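Local coordinates for berberine bridge enzyme-like 28 (Arabidopsis thaliana, PDB 5D79), which is a secreted, FAD-containing oxidoreductase of the berberine bridge enzyme-like family, involved in adaptation to salt stress, at residues I60-I65 with R69-E74; T163-A168 with S335-V340; V208-R213 with D518-E523; K264-I269 with V298-T303; E378-E383 with Y455-P460. All coordinates share one frame; numbering follows the deposited sequence.

Contact 1. Residues I60-I65 with R69-E74; sequences ILDSSI and RFSVSE
Ile65 pushes the end of its side chain against Ser71, with its terminal methyl CD1 3.6 Å from Ser71 CB. The same Ile65 CD1 also lies 3.8 Å from Phe70 O, so the methyl rests on a carbonyl as well as on a methylene. Two torsions place it there: CG1 stands anti to the carbonyl carbon (chi1 -71°), and an extended chi2 of -179° carries CD1 outward. The other branch, Ile65 CG2, approaches Ser71 CB to 4.0 Å, which gives the serine carbon contact with both arms of the isoleucine.

Asp62, in the last turn of helix 58-63, adds a polar neighbour: its OD1 lies 3.7 Å from Ser71 CB. No hydrogen bond joins this carboxylate to the serine. With chi1 at 65°, Ser71 OG sits between its own backbone N and carbonyl carbon, and it hydrogen-bonds to Pro68 O, within the short connection between the two segments. Where the helix gives way to that connection, Ile65 N donates to Asp62 O at 3.2 Å. Phe70 turns its ring away from the helix and sets CZ 3.8 Å above the centre of the Arg69 guanidinium plane.

The contact brings the helix end against the loop leading to strand 80-82. No hydrogen bond crosses it, and the touching atoms are mostly carbons in van der Waals contact, while the serine hydroxyl turns to Pro68 O rather than to Asp62.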
# COMPACT_ATOMS: atom_id res chain seq x y z
N ILE A 60 -1.51 -23.03 1.57
CA ILE A 60 -0.39 -22.09 1.57
C ILE A 60 -0.67 -20.94 0.61
O ILE A 60 -0.40 -19.77 0.91
CB ILE A 60 0.94 -22.78 1.20
CG1 ILE A 60 1.40 -23.70 2.33
CG2 ILE A 60 2.02 -21.76 0.92
CD1 ILE A 60 2.01 -22.95 3.51
N LEU A 61 -1.23 -21.26 -0.56
CA LEU A 61 -1.57 -20.26 -1.56
C LEU A 61 -2.74 -19.38 -1.12
O LEU A 61 -2.72 -18.16 -1.32
CB LEU A 61 -1.91 -20.91 -2.89
CG LEU A 61 -2.31 -19.96 -4.02
CD1 LEU A 61 -1.16 -19.02 -4.37
CD2 LEU A 61 -2.80 -20.73 -5.25
N ASP A 62 -3.76 -20.01 -0.54
CA ASP A 62 -4.98 -19.31 -0.18
C ASP A 62 -4.77 -18.41 1.02
O ASP A 62 -5.46 -17.39 1.17
CB ASP A 62 -6.11 -20.30 0.12
CG ASP A 62 -7.33 -20.10 -0.77
OD1 ASP A 62 -8.02 -19.07 -0.61
OD2 ASP A 62 -7.61 -21.00 -1.60
N SER A 63 -3.82 -18.77 1.87
CA SER A 63 -3.69 -18.17 3.21
C SER A 63 -3.49 -16.65 3.23
O SER A 63 -4.11 -15.95 4.03
CB SER A 63 -2.56 -18.84 3.99
OG SER A 63 -1.63 -19.47 3.12
N SER A 64 -2.61 -16.14 2.38
CA SER A 64 -2.38 -14.70 2.35
C SER A 64 -2.96 -14.04 1.10
O SER A 64 -2.36 -13.10 0.60
CB SER A 64 -0.89 -14.38 2.46
OG SER A 64 -0.07 -15.43 2.00
N ILE A 65 -4.10 -14.53 0.60
CA ILE A 65 -4.82 -13.79 -0.45
C ILE A 65 -5.76 -12.80 0.22
O ILE A 65 -6.78 -13.17 0.80
CB ILE A 65 -5.62 -14.72 -1.40
CG1 ILE A 65 -4.66 -15.51 -2.30
CG2 ILE A 65 -6.55 -13.89 -2.27
CD1 ILE A 65 -5.34 -16.44 -3.30
N ARG A 69 -11.43 -12.29 -4.28
CA ARG A 69 -11.93 -12.43 -5.64
C ARG A 69 -10.87 -13.06 -6.54
O ARG A 69 -11.18 -13.60 -7.61
CB ARG A 69 -12.37 -11.07 -6.20
CG ARG A 69 -11.26 -10.06 -6.32
CD ARG A 69 -11.78 -8.69 -6.76
NE ARG A 69 -12.00 -8.57 -8.21
CZ ARG A 69 -11.60 -7.53 -8.95
NH1 ARG A 69 -11.85 -7.52 -10.25
NH2 ARG A 69 -10.96 -6.51 -8.39
N PHE A 70 -9.62 -13.00 -6.11
CA PHE A 70 -8.52 -13.58 -6.86
C PHE A 70 -8.10 -14.92 -6.26
O PHE A 70 -6.99 -15.40 -6.52
CB PHE A 70 -7.33 -12.63 -6.90
CG PHE A 70 -7.61 -11.38 -7.68
CD1 PHE A 70 -7.87 -11.44 -9.04
CD2 PHE A 70 -7.60 -10.15 -7.05
CE1 PHE A 70 -8.12 -10.30 -9.76
CE2 PHE A 70 -7.85 -8.99 -7.76
CZ PHE A 70 -8.11 -9.06 -9.13
N SER A 71 -8.98 -15.51 -5.48
CA SER A 71 -8.75 -16.84 -4.96
C SER A 71 -9.68 -17.84 -5.62
O SER A 71 -9.83 -18.96 -5.14
CB SER A 71 -8.94 -16.87 -3.45
OG SER A 71 -10.28 -16.60 -3.14
N VAL A 72 -10.32 -17.44 -6.71
CA VAL A 72 -11.28 -18.31 -7.38
C VAL A 72 -10.56 -19.29 -8.32
O VAL A 72 -9.44 -19.03 -8.76
CB VAL A 72 -12.34 -17.50 -8.15
CG1 VAL A 72 -13.30 -16.83 -7.17
CG2 VAL A 72 -11.70 -16.47 -9.06
N SER A 73 -11.20 -20.42 -8.62
CA SER A 73 -10.56 -21.50 -9.37
C SER A 73 -10.26 -21.11 -10.82
O SER A 73 -9.38 -21.68 -11.46
CB SER A 73 -11.42 -22.78 -9.32
OG SER A 73 -12.69 -22.58 -9.92
N GLU A 74 -10.99 -20.12 -11.32
CA GLU A 74 -10.83 -19.69 -12.71
C GLU A 74 -9.61 -18.78 -12.92
O GLU A 74 -9.24 -18.48 -14.05
CB GLU A 74 -12.10 -18.98 -13.20
CG GLU A 74 -12.91 -18.25 -12.12
CD GLU A 74 -13.91 -19.15 -11.40
OE1 GLU A 74 -13.47 -20.05 -10.65
OE2 GLU A 74 -15.13 -18.96 -11.59

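Contact 2. Residues T163-A168 with S335-V340; sequences TTKSLA and SWIESV
Trp336 lies flat under the methyl of Ala168, and its indole can be followed outward from a CB directed at strand 167-168. CG, anti to the backbone N (chi1 164°), is 4.1 Å from Ala168 CB, and the ring-fusion atoms CD2 and CE2 both close to 3.5 Å of that methyl. Trp336 CE3 meets Leu167 O at 3.8 Å, and CZ3 comes 3.8 Å from Ala168 CA, while CZ2, CH2 and, more distantly, NE1 lie round Ala168 CB. The methyl is centred: Ala168 CB stands 3.4 Å from the centroid of the six-membered ring and 9° off its normal, a CH-pi contact. Val340 CG2 lies 3.6 Å above the opposite face, toward the rim, so the indole lies between strand and helix.

At the helix start, Ser335 and Glu338 form a capping box, in which Glu338 N donates to Ser335 OG. A water bonded to that OG makes a weak link to Lys165 NZ, whose stronger partner is Gly161 O.

Around this site, Tyr157 of helix 153-163 meets the indole edge-to-face, Ala168 pairs through its backbone with Val247 of strand 238-248, and Ser339 of helix 336-343 touches Ile253 and Val255 of strand 253-260.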
# COMPACT_ATOMS: atom_id res chain seq x y z
N THR A 163 7.58 -2.05 23.18
CA THR A 163 8.94 -1.77 23.67
C THR A 163 9.12 -0.35 24.17
O THR A 163 9.75 -0.11 25.20
CB THR A 163 10.00 -2.02 22.57
OG1 THR A 163 9.83 -3.32 22.00
CG2 THR A 163 11.40 -1.89 23.16
N THR A 164 8.60 0.61 23.41
CA THR A 164 8.70 2.02 23.78
C THR A 164 7.47 2.76 23.34
O THR A 164 6.88 2.43 22.33
CB THR A 164 9.91 2.69 23.14
OG1 THR A 164 9.95 4.06 23.55
CG2 THR A 164 9.85 2.62 21.62
N LYS A 165 7.09 3.77 24.12
CA LYS A 165 5.94 4.60 23.78
C LYS A 165 6.35 5.92 23.08
O LYS A 165 5.50 6.69 22.64
CB LYS A 165 5.14 4.91 25.05
CG LYS A 165 4.77 3.68 25.85
CD LYS A 165 3.84 2.75 25.05
CE LYS A 165 3.50 1.49 25.84
NZ LYS A 165 2.88 0.44 24.99
N SER A 166 7.65 6.16 22.97
CA SER A 166 8.12 7.43 22.42
C SER A 166 8.68 7.30 20.99
O SER A 166 9.27 8.25 20.47
CB SER A 166 9.17 8.05 23.35
OG SER A 166 10.31 7.21 23.48
N LEU A 167 8.51 6.14 20.37
CA LEU A 167 8.93 5.96 18.99
C LEU A 167 7.82 5.36 18.16
O LEU A 167 6.90 4.73 18.68
CB LEU A 167 10.17 5.06 18.89
CG LEU A 167 11.51 5.57 19.41
CD1 LEU A 167 12.61 4.57 19.06
CD2 LEU A 167 11.83 6.94 18.86
N ALA A 168 7.90 5.57 16.85
CA ALA A 168 6.89 5.10 15.91
C ALA A 168 7.52 4.83 14.56
O ALA A 168 8.72 5.01 14.36
CB ALA A 168 5.77 6.13 15.77
N SER A 335 -1.76 6.74 23.56
CA SER A 335 -0.41 6.59 23.00
C SER A 335 -0.49 6.43 21.48
O SER A 335 -1.56 6.17 20.94
CB SER A 335 0.31 5.41 23.64
OG SER A 335 -0.28 4.19 23.23
N TRP A 336 0.62 6.59 20.78
CA TRP A 336 0.58 6.42 19.34
C TRP A 336 0.22 4.98 18.98
O TRP A 336 -0.58 4.74 18.09
CB TRP A 336 1.91 6.82 18.68
CG TRP A 336 2.01 6.30 17.29
CD1 TRP A 336 1.48 6.86 16.16
CD2 TRP A 336 2.65 5.08 16.89
NE1 TRP A 336 1.76 6.06 15.07
CE2 TRP A 336 2.47 4.96 15.50
CE3 TRP A 336 3.35 4.08 17.59
CZ2 TRP A 336 2.97 3.88 14.78
CZ3 TRP A 336 3.84 3.00 16.87
CH2 TRP A 336 3.66 2.91 15.47
N ILE A 337 0.79 4.02 19.69
CA ILE A 337 0.51 2.64 19.38
C ILE A 337 -0.98 2.35 19.62
O ILE A 337 -1.58 1.54 18.92
CB ILE A 337 1.41 1.66 20.19
CG1 ILE A 337 1.19 0.22 19.72
CG2 ILE A 337 1.18 1.78 21.71
CD1 ILE A 337 1.50 0.02 18.24
N GLU A 338 -1.59 3.02 20.60
CA GLU A 338 -3.01 2.82 20.83
C GLU A 338 -3.82 3.45 19.69
O GLU A 338 -4.91 2.97 19.34
CB GLU A 338 -3.42 3.39 22.19
CG GLU A 338 -3.02 2.48 23.35
CD GLU A 338 -3.37 3.05 24.72
OE1 GLU A 338 -3.30 4.28 24.90
OE2 GLU A 338 -3.72 2.26 25.61
N SER A 339 -3.28 4.51 19.09
CA SER A 339 -3.94 5.19 17.97
C SER A 339 -3.92 4.31 16.71
O SER A 339 -4.78 4.43 15.85
CB SER A 339 -3.29 6.54 17.69
OG SER A 339 -2.10 6.38 16.93
N VAL A 340 -2.93 3.42 16.63
CA VAL A 340 -2.88 2.41 15.57
C VAL A 340 -4.09 1.46 15.66
O VAL A 340 -4.75 1.18 14.66
CB VAL A 340 -1.55 1.59 15.64
CG1 VAL A 340 -1.58 0.41 14.69
CG2 VAL A 340 -0.34 2.48 15.36
O HOH W 1 3.28 7.48 21.99
O HOH W 2 -0.04 2.08 24.70

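Contact 3. Residues V208-R213 with D518-E523; sequences VDASGR and DFFCDE
A type I beta turn from Asp209 to Gly212, closed by Gly212 N donating to Asp209 O at 2.9 Å, sets the backbone of Ala210 against the ring of Phe520.

Phe520 meets the turn with the edge of its ring. CE2 is 3.8 Å from Ala210 N, which lies near the ring plane, and 4.2 Å from Ala210 CB; the adjacent CZ reaches Val208 O at 4.2 Å. With CG anti to the carbonyl carbon (chi1 -63°), the ring is directed across to the hairpin. One of its faces is occupied by Phe519, whose CD2 stands 3.5 Å above the ring centre, while Phe520 CD2 lies in the plane of the Phe519 ring at its edge. Within the turn, Ser211 OG donates to Asp209 OD2 at 3.3 Å, arriving from above the carboxylate plane, 51° out of it. Gly212 has phi 108°, where a side chain would press on the carbonyl oxygen of Ser211, so the backbone alone accounts for the glycine.

The turn links strand 202-208 to its antiparallel partner 214-215, and Asp209 N bonds to Arg213 O at its base. Asp515 accepts from the backbone N of Phe519 and of Phe520, fixing the chain that carries both rings. Segment 518-523, following helix 504-514, packs against elements of the FAD-binding domain: Phe519 lies on helix 87-100 and Val104 of strand 103-107, Phe520 touches Val238 of strand 238-248, and Val208 pairs with that same residue while its side chain lies on helix 87-100.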
# COMPACT_ATOMS: atom_id res chain seq x y z
N VAL A 208 18.04 -9.38 -3.12
CA VAL A 208 18.63 -10.35 -4.03
C VAL A 208 18.35 -9.92 -5.46
O VAL A 208 17.18 -9.76 -5.85
CB VAL A 208 18.10 -11.78 -3.79
CG1 VAL A 208 18.54 -12.72 -4.93
CG2 VAL A 208 18.56 -12.30 -2.43
N ASP A 209 19.41 -9.71 -6.24
CA ASP A 209 19.26 -9.26 -7.63
C ASP A 209 19.21 -10.45 -8.59
O ASP A 209 19.26 -11.61 -8.16
CB ASP A 209 20.37 -8.27 -8.02
CG ASP A 209 21.74 -8.90 -8.08
OD1 ASP A 209 21.95 -9.95 -7.45
OD2 ASP A 209 22.63 -8.34 -8.74
N ALA A 210 19.11 -10.16 -9.89
CA ALA A 210 18.93 -11.19 -10.90
C ALA A 210 20.10 -12.18 -10.93
O ALA A 210 19.98 -13.27 -11.48
CB ALA A 210 18.73 -10.56 -12.28
N SER A 211 21.21 -11.81 -10.31
CA SER A 211 22.35 -12.73 -10.19
C SER A 211 22.11 -13.80 -9.11
O SER A 211 22.49 -14.96 -9.27
CB SER A 211 23.63 -11.95 -9.87
OG SER A 211 23.71 -10.78 -10.64
N GLY A 212 21.48 -13.40 -8.00
CA GLY A 212 21.37 -14.26 -6.84
C GLY A 212 22.28 -13.71 -5.76
O GLY A 212 22.49 -14.31 -4.71
N ARG A 213 22.82 -12.53 -6.05
CA ARG A 213 23.69 -11.80 -5.15
C ARG A 213 22.87 -11.02 -4.11
O ARG A 213 21.95 -10.26 -4.45
CB ARG A 213 24.59 -10.86 -5.96
CG ARG A 213 25.72 -10.18 -5.21
CD ARG A 213 26.51 -9.27 -6.17
NE ARG A 213 27.45 -8.39 -5.48
CZ ARG A 213 28.08 -7.36 -6.04
NH1 ARG A 213 27.86 -7.06 -7.32
NH2 ARG A 213 28.91 -6.62 -5.32
N ASP A 518 15.69 -8.55 -17.68
CA ASP A 518 14.29 -8.32 -17.34
C ASP A 518 13.67 -9.57 -16.67
O ASP A 518 12.57 -9.98 -17.02
CB ASP A 518 13.51 -7.92 -18.60
CG ASP A 518 12.15 -7.32 -18.28
OD1 ASP A 518 11.92 -6.92 -17.12
OD2 ASP A 518 11.30 -7.26 -19.19
N PHE A 519 14.38 -10.17 -15.71
CA PHE A 519 13.84 -11.34 -15.03
C PHE A 519 12.64 -10.97 -14.18
O PHE A 519 11.61 -11.64 -14.20
CB PHE A 519 14.88 -12.03 -14.14
CG PHE A 519 14.32 -13.22 -13.35
CD1 PHE A 519 14.01 -14.42 -13.98
CD2 PHE A 519 14.10 -13.12 -11.97
CE1 PHE A 519 13.48 -15.51 -13.26
CE2 PHE A 519 13.58 -14.20 -11.25
CZ PHE A 519 13.27 -15.40 -11.90
N PHE A 520 12.77 -9.89 -13.42
CA PHE A 520 11.69 -9.47 -12.54
C PHE A 520 10.67 -8.62 -13.29
O PHE A 520 10.85 -7.42 -13.45
CB PHE A 520 12.27 -8.72 -11.34
CG PHE A 520 13.15 -9.57 -10.49
CD1 PHE A 520 12.61 -10.45 -9.57
CD2 PHE A 520 14.53 -9.52 -10.63
CE1 PHE A 520 13.42 -11.25 -8.79
CE2 PHE A 520 15.35 -10.33 -9.85
CZ PHE A 520 14.79 -11.19 -8.94
N CYS A 521 9.60 -9.27 -13.76
CA CYS A 521 8.57 -8.61 -14.54
C CYS A 521 7.17 -9.12 -14.19
O CYS A 521 6.99 -10.31 -13.93
CB CYS A 521 8.83 -8.79 -16.05
SG CYS A 521 8.49 -10.45 -16.76
N ASP A 522 6.20 -8.21 -14.16
CA ASP A 522 4.79 -8.58 -14.10
C ASP A 522 4.03 -7.81 -15.18
O ASP A 522 4.64 -7.30 -16.13
CB ASP A 522 4.18 -8.33 -12.70
CG ASP A 522 4.52 -6.96 -12.13
OD1 ASP A 522 4.57 -5.96 -12.86
OD2 ASP A 522 4.71 -6.88 -10.90
N GLU A 523 2.72 -7.70 -15.03
CA GLU A 523 1.88 -7.08 -16.06
C GLU A 523 1.99 -5.54 -16.15
O GLU A 523 1.51 -4.94 -17.12
CB GLU A 523 0.43 -7.49 -15.82
CG GLU A 523 0.12 -8.97 -16.14
CD GLU A 523 0.67 -9.95 -15.12
OE1 GLU A 523 0.98 -9.53 -13.98
OE2 GLU A 523 0.80 -11.15 -15.46

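Contact 4. Residues K264-I269 with V298-T303; sequences KEAVRI and VHALFT
A helix-on-sheet layer of the seven-stranded antiparallel sheet is formed here, with Ala266 and Ile269 of helix 263-276 facing Ala300 and Phe302 of strand 298-306. The short axes approach to 8.6 Å and their N-to-C directions differ by 37°, so helix and strand run roughly the same way. The backbones come nearest at two alanines, Ala266 and Ala300, whose CA atoms are 6.2 Å apart.

Ala266 CB meets Ala300 CB at 3.9 Å, methyl to methyl. One turn further along the helix, Ile269 brings its branch methyl CG2 to within 3.5 Å of Phe302 CZ, and to 3.8 Å of Phe302 CE1. This CG2 is anti to the backbone N, with CG1 on the other arm at chi1 -70°. The phenylalanine leans the opposite way along the layer: chi1 of -53° leaves its CG beside its own backbone N and sends CZ, the tip of the ring, toward the helix. Ala266 O sits at the ring edge, close to its plane, 4.4 Å from Phe302 CZ. Were Phe302 cut back to an alanine, Ile269 CG2 would probably lose its partner on this strand, and a gap would be likely to open between helix and sheet.

Ala300 and Phe302 pair through their backbones with Lys260 and Val258 of strand 253-260, and both Ile269 and Phe302 also touch Leu324. Within the helix, on residues that do not touch the strand, Arg268 NH2 forms a salt bridge to Glu265 OE1 at 3.5 Å.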
# COMPACT_ATOMS: atom_id res chain seq x y z
N LYS A 264 -26.09 18.55 3.42
CA LYS A 264 -25.86 19.98 3.28
C LYS A 264 -24.72 20.46 4.19
O LYS A 264 -23.77 21.11 3.74
CB LYS A 264 -27.14 20.76 3.58
CG LYS A 264 -27.01 22.28 3.40
CD LYS A 264 -28.35 23.00 3.52
CE LYS A 264 -28.22 24.51 3.27
NZ LYS A 264 -27.69 25.24 4.46
N GLU A 265 -24.78 20.10 5.47
CA GLU A 265 -23.78 20.57 6.41
C GLU A 265 -22.41 19.96 6.10
O GLU A 265 -21.40 20.66 6.12
CB GLU A 265 -24.19 20.26 7.84
CG GLU A 265 -23.44 21.08 8.88
CD GLU A 265 -23.42 20.44 10.27
OE1 GLU A 265 -22.57 20.85 11.10
OE2 GLU A 265 -24.26 19.53 10.52
N ALA A 266 -22.40 18.66 5.80
CA ALA A 266 -21.17 17.92 5.53
C ALA A 266 -20.44 18.38 4.26
O ALA A 266 -19.21 18.42 4.23
CB ALA A 266 -21.46 16.44 5.44
N VAL A 267 -21.21 18.73 3.23
CA VAL A 267 -20.65 19.22 1.97
C VAL A 267 -19.98 20.56 2.23
O VAL A 267 -18.90 20.84 1.71
CB VAL A 267 -21.74 19.34 0.87
CG1 VAL A 267 -21.22 20.13 -0.33
CG2 VAL A 267 -22.23 17.97 0.42
N ARG A 268 -20.63 21.38 3.05
CA ARG A 268 -20.10 22.67 3.48
C ARG A 268 -18.72 22.55 4.14
O ARG A 268 -17.80 23.32 3.85
CB ARG A 268 -21.10 23.30 4.45
CG ARG A 268 -20.77 24.69 4.93
CD ARG A 268 -21.81 25.15 5.96
NE ARG A 268 -21.90 24.20 7.07
CZ ARG A 268 -21.07 24.20 8.11
NH1 ARG A 268 -20.10 25.11 8.19
NH2 ARG A 268 -21.21 23.30 9.07
N ILE A 269 -18.61 21.56 5.02
CA ILE A 269 -17.42 21.29 5.81
C ILE A 269 -16.30 20.66 4.96
O ILE A 269 -15.12 20.96 5.14
CB ILE A 269 -17.77 20.36 7.00
CG1 ILE A 269 -18.63 21.11 8.01
CG2 ILE A 269 -16.53 19.77 7.64
CD1 ILE A 269 -19.30 20.22 9.00
N VAL A 298 -25.54 7.49 4.09
CA VAL A 298 -24.28 8.13 3.78
C VAL A 298 -23.95 9.21 4.81
O VAL A 298 -24.81 10.00 5.21
CB VAL A 298 -24.31 8.74 2.36
CG1 VAL A 298 -22.96 9.33 1.99
CG2 VAL A 298 -24.72 7.69 1.36
N HIS A 299 -22.70 9.22 5.25
CA HIS A 299 -22.25 10.25 6.15
C HIS A 299 -20.81 10.60 5.82
O HIS A 299 -20.14 9.85 5.11
CB HIS A 299 -22.41 9.80 7.62
CG HIS A 299 -21.41 8.78 8.08
ND1 HIS A 299 -21.26 8.45 9.41
CD2 HIS A 299 -20.51 8.02 7.41
CE1 HIS A 299 -20.30 7.55 9.54
NE2 HIS A 299 -19.83 7.27 8.33
N ALA A 300 -20.35 11.75 6.32
CA ALA A 300 -18.94 12.15 6.26
C ALA A 300 -18.29 11.91 7.60
O ALA A 300 -18.73 12.45 8.62
CB ALA A 300 -18.79 13.61 5.86
N LEU A 301 -17.24 11.11 7.61
CA LEU A 301 -16.49 10.80 8.81
C LEU A 301 -15.14 11.53 8.80
O LEU A 301 -14.26 11.22 8.00
CB LEU A 301 -16.29 9.29 8.92
CG LEU A 301 -16.03 8.68 10.29
CD1 LEU A 301 -17.26 8.83 11.19
CD2 LEU A 301 -15.63 7.22 10.13
N PHE A 302 -15.00 12.51 9.68
CA PHE A 302 -13.74 13.22 9.86
C PHE A 302 -12.97 12.66 11.05
O PHE A 302 -13.37 12.82 12.20
CB PHE A 302 -14.01 14.70 10.07
CG PHE A 302 -14.86 15.29 9.00
CD1 PHE A 302 -14.29 15.77 7.83
CD2 PHE A 302 -16.24 15.36 9.15
CE1 PHE A 302 -15.08 16.32 6.84
CE2 PHE A 302 -17.03 15.90 8.16
CZ PHE A 302 -16.45 16.38 7.00
N THR A 303 -11.87 11.98 10.75
CA THR A 303 -11.02 11.39 11.78
C THR A 303 -9.62 11.95 11.66
O THR A 303 -9.18 12.36 10.58
CB THR A 303 -10.98 9.86 11.67
OG1 THR A 303 -10.54 9.49 10.36
CG2 THR A 303 -12.34 9.30 11.90

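Contact 5. Residues E378-E383 with Y455-P460; sequences EAAIQE and YEFMTP
Glu456 O, in the helix turn that presents Phe457 to Ala380 and Glu383, accepts two bonds from Thr459: OG1 at 2.7 Å and N at 3.2 Å, both from the same face of the carbonyl plane. Thr459 OG1 also bonds to Arg467, which ties this helix end to the chain beyond it.

Across the contact, Glu383 lays its aliphatic stem over the Phe457 ring. CG is 3.6 Å from the ring centroid and 16° off the normal, a CH-pi contact, and it comes 3.5 Å from Phe457 CZ. A bend at chi2 (65°) then turns the carboxylate, whose plane is 56° from that of the ring, and its oxygens form salt bridges with Arg386 and Arg387. Ala380 O approaches the ring at its edge, 4.0 Å from Phe457 CE2. A serine in place of Phe457 takes away the ring face under Glu383 CG and would probably leave that stem freer to turn.

Helix 378-388 is held between two others: Phe457 and Met458 of helix 441-458 pack on its Ile384, and Ile381 faces Val267 of helix 263-276, while Met458 also touches Tyr429 of strand 425-434.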
# COMPACT_ATOMS: atom_id res chain seq x y z
N GLU A 378 -18.13 22.38 -5.24
CA GLU A 378 -19.21 21.91 -4.39
C GLU A 378 -20.06 20.90 -5.13
O GLU A 378 -20.50 19.91 -4.55
CB GLU A 378 -20.06 23.09 -3.93
CG GLU A 378 -21.22 22.72 -3.01
CD GLU A 378 -22.10 23.92 -2.67
OE1 GLU A 378 -22.28 24.80 -3.55
OE2 GLU A 378 -22.62 23.97 -1.53
N ALA A 379 -20.26 21.15 -6.42
CA ALA A 379 -21.02 20.27 -7.30
C ALA A 379 -20.40 18.88 -7.40
O ALA A 379 -21.12 17.88 -7.43
CB ALA A 379 -21.13 20.89 -8.69
N ALA A 380 -19.08 18.81 -7.44
CA ALA A 380 -18.41 17.52 -7.49
C ALA A 380 -18.63 16.76 -6.18
O ALA A 380 -18.87 15.55 -6.18
CB ALA A 380 -16.93 17.70 -7.74
N ILE A 381 -18.55 17.48 -5.07
CA ILE A 381 -18.71 16.87 -3.76
C ILE A 381 -20.11 16.26 -3.57
O ILE A 381 -20.26 15.15 -3.04
CB ILE A 381 -18.42 17.89 -2.63
CG1 ILE A 381 -16.98 18.37 -2.73
CG2 ILE A 381 -18.63 17.26 -1.26
CD1 ILE A 381 -16.74 19.68 -2.04
N GLN A 382 -21.13 16.97 -4.04
CA GLN A 382 -22.50 16.48 -3.90
C GLN A 382 -22.72 15.23 -4.73
O GLN A 382 -23.41 14.31 -4.31
CB GLN A 382 -23.49 17.57 -4.30
CG GLN A 382 -23.35 18.83 -3.47
CD GLN A 382 -24.33 19.90 -3.87
OE1 GLN A 382 -25.13 20.36 -3.05
NE2 GLN A 382 -24.28 20.31 -5.13
N GLU A 383 -22.12 15.18 -5.92
CA GLU A 383 -22.34 14.06 -6.81
C GLU A 383 -21.70 12.78 -6.30
O GLU A 383 -22.28 11.71 -6.40
CB GLU A 383 -21.80 14.37 -8.21
CG GLU A 383 -21.76 13.17 -9.16
CD GLU A 383 -23.12 12.60 -9.51
OE1 GLU A 383 -24.16 13.22 -9.20
OE2 GLU A 383 -23.15 11.52 -10.12
N TYR A 455 -14.88 7.30 -10.87
CA TYR A 455 -13.55 7.68 -11.33
C TYR A 455 -13.64 8.48 -12.62
O TYR A 455 -13.02 9.55 -12.76
CB TYR A 455 -12.69 6.43 -11.52
CG TYR A 455 -11.28 6.64 -12.04
CD1 TYR A 455 -11.01 6.64 -13.42
CD2 TYR A 455 -10.21 6.74 -11.17
CE1 TYR A 455 -9.72 6.79 -13.90
CE2 TYR A 455 -8.90 6.89 -11.65
CZ TYR A 455 -8.67 6.91 -13.01
OH TYR A 455 -7.39 7.05 -13.47
N GLU A 456 -14.41 7.96 -13.57
CA GLU A 456 -14.65 8.68 -14.81
C GLU A 456 -15.26 10.06 -14.51
O GLU A 456 -14.87 11.06 -15.11
CB GLU A 456 -15.55 7.88 -15.76
CG GLU A 456 -14.92 6.62 -16.32
CD GLU A 456 -13.59 6.87 -16.99
OE1 GLU A 456 -13.54 7.72 -17.90
OE2 GLU A 456 -12.59 6.23 -16.61
N PHE A 457 -16.20 10.10 -13.57
CA PHE A 457 -16.83 11.36 -13.24
C PHE A 457 -15.80 12.37 -12.75
O PHE A 457 -15.90 13.56 -13.06
CB PHE A 457 -17.92 11.20 -12.18
CG PHE A 457 -18.38 12.52 -11.63
CD1 PHE A 457 -19.16 13.37 -12.41
CD2 PHE A 457 -17.98 12.94 -10.37
CE1 PHE A 457 -19.56 14.61 -11.93
CE2 PHE A 457 -18.37 14.18 -9.89
CZ PHE A 457 -19.16 15.02 -10.68
N MET A 458 -14.82 11.89 -12.00
CA MET A 458 -13.86 12.78 -11.33
C MET A 458 -12.78 13.34 -12.25
O MET A 458 -12.01 14.19 -11.83
CB MET A 458 -13.20 12.05 -10.15
CG MET A 458 -14.11 11.86 -8.96
SD MET A 458 -14.46 13.41 -8.12
CE MET A 458 -12.83 13.84 -7.52
N THR A 459 -12.73 12.85 -13.49
CA THR A 459 -11.68 13.23 -14.45
C THR A 459 -11.38 14.75 -14.52
O THR A 459 -10.23 15.14 -14.33
CB THR A 459 -12.04 12.73 -15.87
OG1 THR A 459 -12.25 11.31 -15.85
CG2 THR A 459 -10.94 13.09 -16.86
N PRO A 460 -12.39 15.60 -14.75
CA PRO A 460 -12.04 17.02 -14.90
C PRO A 460 -11.51 17.70 -13.65
O PRO A 460 -11.09 18.84 -13.75
CB PRO A 460 -13.37 17.66 -15.29
CG PRO A 460 -14.38 16.82 -14.63
CD PRO A 460 -13.86 15.42 -14.79

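How the contacts relate
Contacts 4 and 5 belong together: their centres are 16 Å apart, and they meet where Val267 packs on Glu378 and Gln382, so helices 263-276 and 378-388 form one layer beside the seven-stranded sheet. Contact 4 is buried and apolar; contact 5 is only partly buried, and a charged residue supplies its stem to an aromatic face. Contacts 2 and 3 are also buried and cross along the chain, each bringing a later segment onto the FAD-binding region, one through an indole face and the other through a phenyl edge. Contact 1 is local and partly buried. None of the five is bridged by a direct hydrogen bond.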